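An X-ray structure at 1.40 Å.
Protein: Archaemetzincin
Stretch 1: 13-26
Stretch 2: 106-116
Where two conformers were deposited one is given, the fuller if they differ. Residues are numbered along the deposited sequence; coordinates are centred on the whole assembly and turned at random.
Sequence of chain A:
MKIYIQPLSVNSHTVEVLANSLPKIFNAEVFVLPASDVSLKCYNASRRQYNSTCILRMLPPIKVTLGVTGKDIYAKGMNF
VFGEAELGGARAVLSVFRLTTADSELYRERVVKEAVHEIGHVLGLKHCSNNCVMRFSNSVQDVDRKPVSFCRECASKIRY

Stretch 1 (13-26) HTVEVLANSLPKIF
Stretch 2 106-116: LYRERVVKEAV

Helices that cross steeply pack well where small residues on one let branched side chains of the other settle in, and archaemetzincin offers a compact example. Helices 13-26 and 106-116 run at 60° between their N-to-C directions (signed crossing angle -60°), with axes 10.0 Å apart at closest approach. Phi/psi values are mostly near -60/-45, with Asn20 at -85/-24, Ser21 at -103/-39 and Phe26 at -109/2. The first helix kinks at Pro23 and Lys24, neither of whose N atoms bonds to the preceding turn; Pro23 has no amide hydrogen to give. In register, Val17 CA lies 7.3 Å from Arg108 CA, Leu18 CA lies 6.5 Å from Val112 CA, and Leu22 CA lies 7.6 Å from Val116 CA.

The CA-to-CB bond of Leu18 (m,t) runs sideways to the second helix, but its end comes nearer: Leu18 CD2 lies 3.5 Å from Ala115 CB, where the short methyl leaves room, and 4.0 Å from Val111 CG1. Val17 (t) places CG1 3.6 Å from Val112 CG2 and over one face of the Arg108 guanidinium. Farther along, Ile25 (m,t) rests CD1 against both Val112 CG1 (3.9 Å) and Val116 CG2 (3.7 Å), while Leu22 CD2 meets Val116 CG2 at 3.9 Å.

Polar links are set into this apolar seam. Extended Arg108 (t,t,t) donates a weak hydrogen bond from NH2 to Ser21 OG (3.2 Å), itself bonded to Val17 O (2.9 Å). One water bridges Thr14 OG1 and Tyr107 OH, 2.6 Å from each.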

# COMPACT_ATOMS: atom_id res chain seq x y z
N HIS A 13 8.49 7.29 -10.66
CA HIS A 13 7.45 8.32 -10.80
C HIS A 13 6.30 7.99 -9.85
O HIS A 13 5.69 8.90 -9.24
CB HIS A 13 6.96 8.42 -12.26
CG HIS A 13 8.02 8.89 -13.22
ND1 HIS A 13 8.50 10.18 -13.23
CD2 HIS A 13 8.70 8.23 -14.19
CE1 HIS A 13 9.43 10.30 -14.16
NE2 HIS A 13 9.57 9.13 -14.76
N THR A 14 6.01 6.70 -9.67
CA THR A 14 4.91 6.27 -8.79
C THR A 14 5.24 6.55 -7.33
O THR A 14 4.39 6.96 -6.52
CB THR A 14 4.63 4.80 -9.02
OG1 THR A 14 4.33 4.61 -10.41
CG2 THR A 14 3.44 4.31 -8.19
N VAL A 15 6.51 6.37 -7.00
CA VAL A 15 6.97 6.74 -5.70
C VAL A 15 6.79 8.24 -5.46
O VAL A 15 6.37 8.65 -4.35
CB VAL A 15 8.47 6.34 -5.51
CG1 VAL A 15 9.02 6.90 -4.19
CG2 VAL A 15 8.60 4.81 -5.57
N GLU A 16 7.12 9.06 -6.46
CA GLU A 16 6.93 10.50 -6.38
C GLU A 16 5.47 10.86 -6.13
O GLU A 16 5.19 11.77 -5.37
CB GLU A 16 7.40 11.17 -7.68
CG GLU A 16 8.91 11.22 -7.87
CD GLU A 16 9.34 11.67 -9.29
OE1 GLU A 16 8.50 11.90 -10.20
OE2 GLU A 16 10.57 11.79 -9.50
N VAL A 17 4.54 10.15 -6.76
CA VAL A 17 3.11 10.36 -6.49
C VAL A 17 2.83 10.26 -5.01
O VAL A 17 2.13 11.12 -4.42
CB VAL A 17 2.23 9.32 -7.23
CG1 VAL A 17 0.79 9.29 -6.68
CG2 VAL A 17 2.28 9.57 -8.74
N LEU A 18 3.35 9.21 -4.38
CA LEU A 18 3.10 9.03 -2.97
C LEU A 18 3.81 10.06 -2.14
O LEU A 18 3.24 10.58 -1.17
CB LEU A 18 3.51 7.60 -2.56
CG LEU A 18 2.61 6.56 -3.20
CD1 LEU A 18 3.09 5.16 -2.78
CD2 LEU A 18 1.15 6.73 -2.82
N ALA A 19 5.06 10.40 -2.49
CA ALA A 19 5.79 11.44 -1.75
C ALA A 19 5.04 12.79 -1.79
O ALA A 19 5.08 13.54 -0.81
CB ALA A 19 7.26 11.58 -2.26
N ASN A 20 4.34 13.04 -2.89
CA ASN A 20 3.62 14.30 -3.10
C ASN A 20 2.22 14.32 -2.49
O ASN A 20 1.70 15.40 -2.22
CB ASN A 20 3.48 14.57 -4.60
CG ASN A 20 4.79 14.88 -5.28
OD1 ASN A 20 5.75 15.28 -4.63
ND2 ASN A 20 4.83 14.69 -6.59
N SER A 21 1.61 13.17 -2.27
CA SER A 21 0.22 13.08 -1.81
C SER A 21 0.08 12.75 -0.33
O SER A 21 -0.80 13.29 0.36
CB SER A 21 -0.53 12.02 -2.61
OG SER A 21 -0.45 12.26 -3.99
N LEU A 22 0.93 11.86 0.17
CA LEU A 22 0.79 11.39 1.54
C LEU A 22 1.02 12.39 2.68
O LEU A 22 0.38 12.28 3.73
CB LEU A 22 1.64 10.14 1.77
CG LEU A 22 1.36 8.87 0.95
CD1 LEU A 22 2.36 7.80 1.32
CD2 LEU A 22 -0.07 8.35 1.13
N PRO A 23 1.93 13.35 2.51
CA PRO A 23 2.13 14.30 3.62
C PRO A 23 0.85 15.01 4.04
O PRO A 23 0.56 15.07 5.23
CB PRO A 23 3.13 15.30 3.03
CG PRO A 23 3.91 14.49 2.03
CD PRO A 23 2.89 13.58 1.41
N LYS A 24 0.08 15.50 3.08
CA LYS A 24 -1.14 16.23 3.41
C LYS A 24 -2.19 15.29 4.01
O LYS A 24 -2.88 15.67 4.94
CB LYS A 24 -1.67 16.89 2.14
CG LYS A 24 -2.95 17.66 2.34
CD LYS A 24 -3.52 18.10 1.02
CE LYS A 24 -4.90 18.71 1.19
NZ LYS A 24 -5.41 19.26 -0.09
N ILE A 25 -2.30 14.07 3.48
CA ILE A 25 -3.31 13.13 3.96
C ILE A 25 -3.09 12.72 5.41
O ILE A 25 -4.05 12.57 6.18
CB ILE A 25 -3.35 11.88 3.03
CG1 ILE A 25 -3.82 12.34 1.66
CG2 ILE A 25 -4.27 10.82 3.59
CD1 ILE A 25 -3.75 11.23 0.61
N PHE A 26 -1.84 12.53 5.80
CA PHE A 26 -1.51 12.02 7.11
C PHE A 26 -0.89 13.06 8.05
O PHE A 26 -0.54 12.73 9.18
CB PHE A 26 -0.60 10.79 6.98
CG PHE A 26 -1.32 9.60 6.47
CD1 PHE A 26 -2.22 8.92 7.28
CD2 PHE A 26 -1.14 9.19 5.18
CE1 PHE A 26 -2.88 7.82 6.82
CE2 PHE A 26 -1.82 8.07 4.69
CZ PHE A 26 -2.71 7.39 5.54
N LEU A 106 -6.48 7.83 -13.50
CA LEU A 106 -7.16 6.80 -12.73
C LEU A 106 -6.12 5.92 -12.03
O LEU A 106 -6.30 5.56 -10.87
CB LEU A 106 -8.05 5.96 -13.63
CG LEU A 106 -8.86 4.84 -12.98
CD1 LEU A 106 -9.82 5.43 -11.95
CD2 LEU A 106 -9.61 4.01 -13.99
N TYR A 107 -5.04 5.60 -12.73
CA TYR A 107 -3.98 4.81 -12.11
C TYR A 107 -3.44 5.53 -10.89
O TYR A 107 -3.30 4.96 -9.81
CB TYR A 107 -2.86 4.59 -13.10
CG TYR A 107 -1.72 3.74 -12.56
CD1 TYR A 107 -1.91 2.40 -12.27
CD2 TYR A 107 -0.46 4.28 -12.38
CE1 TYR A 107 -0.84 1.64 -11.80
CE2 TYR A 107 0.61 3.51 -11.92
CZ TYR A 107 0.39 2.19 -11.64
OH TYR A 107 1.44 1.37 -11.19
N ARG A 108 -3.17 6.82 -11.04
CA ARG A 108 -2.66 7.61 -9.94
C ARG A 108 -3.62 7.58 -8.75
O ARG A 108 -3.22 7.42 -7.61
CB ARG A 108 -2.44 9.05 -10.41
CG ARG A 108 -1.76 9.88 -9.40
CD ARG A 108 -1.83 11.36 -9.74
NE ARG A 108 -0.89 12.10 -8.91
CZ ARG A 108 -1.17 12.54 -7.70
NH1 ARG A 108 -2.38 12.35 -7.17
NH2 ARG A 108 -0.22 13.19 -7.01
N GLU A 109 -4.90 7.77 -9.03
CA GLU A 109 -5.90 7.79 -7.98
C GLU A 109 -5.94 6.45 -7.23
O GLU A 109 -6.01 6.39 -6.00
CB GLU A 109 -7.25 8.09 -8.61
CG GLU A 109 -8.34 8.17 -7.62
CD GLU A 109 -9.69 8.46 -8.25
OE1 GLU A 109 -10.10 7.75 -9.18
OE2 GLU A 109 -10.37 9.37 -7.72
N ARG A 110 -5.85 5.36 -7.98
CA ARG A 110 -5.84 4.03 -7.38
C ARG A 110 -4.61 3.83 -6.50
O ARG A 110 -4.69 3.27 -5.41
CB ARG A 110 -5.81 2.97 -8.45
CG ARG A 110 -7.12 2.84 -9.23
CD ARG A 110 -6.96 1.91 -10.39
NE ARG A 110 -8.23 1.64 -11.05
CZ ARG A 110 -8.39 0.77 -12.03
NH1 ARG A 110 -7.36 0.11 -12.53
NH2 ARG A 110 -9.60 0.57 -12.54
N VAL A 111 -3.45 4.27 -6.98
CA VAL A 111 -2.23 4.13 -6.20
C VAL A 111 -2.35 4.85 -4.86
O VAL A 111 -1.99 4.31 -3.81
CB VAL A 111 -1.03 4.65 -7.00
CG1 VAL A 111 0.20 4.75 -6.11
CG2 VAL A 111 -0.76 3.75 -8.18
N VAL A 112 -2.81 6.11 -4.88
CA VAL A 112 -2.95 6.85 -3.64
C VAL A 112 -3.96 6.16 -2.71
O VAL A 112 -3.67 5.97 -1.51
CB VAL A 112 -3.32 8.32 -3.88
CG1 VAL A 112 -3.49 9.02 -2.57
CG2 VAL A 112 -2.26 9.00 -4.74
N LYS A 113 -5.13 5.78 -3.23
CA LYS A 113 -6.15 5.10 -2.41
C LYS A 113 -5.58 3.89 -1.69
O LYS A 113 -5.77 3.70 -0.50
CB LYS A 113 -7.35 4.65 -3.25
CG LYS A 113 -8.29 5.74 -3.70
CD LYS A 113 -9.39 5.16 -4.55
CE LYS A 113 -10.37 6.26 -4.96
NZ LYS A 113 -11.33 5.69 -5.92
N GLU A 114 -4.88 3.06 -2.45
CA GLU A 114 -4.43 1.80 -1.89
C GLU A 114 -3.25 1.98 -0.93
O GLU A 114 -3.12 1.25 0.06
CB GLU A 114 -4.14 0.81 -3.02
CG GLU A 114 -5.42 0.47 -3.81
CD GLU A 114 -6.45 -0.18 -2.95
OE1 GLU A 114 -6.34 -1.40 -2.79
OE2 GLU A 114 -7.33 0.49 -2.38
N ALA A 115 -2.39 2.97 -1.19
CA ALA A 115 -1.36 3.31 -0.20
C ALA A 115 -1.96 3.82 1.11
O ALA A 115 -1.55 3.41 2.18
CB ALA A 115 -0.39 4.38 -0.77
N VAL A 116 -2.93 4.73 1.01
CA VAL A 116 -3.61 5.26 2.17
C VAL A 116 -4.26 4.13 2.96
O VAL A 116 -4.18 4.09 4.19
CB VAL A 116 -4.62 6.31 1.73
CG1 VAL A 116 -5.53 6.73 2.89
CG2 VAL A 116 -3.88 7.57 1.23
O HOH W 1 3.91 2.22 -11.47
O HOH W 2 -0.52 15.71 -4.66
O HOH W 3 2.35 13.62 -8.36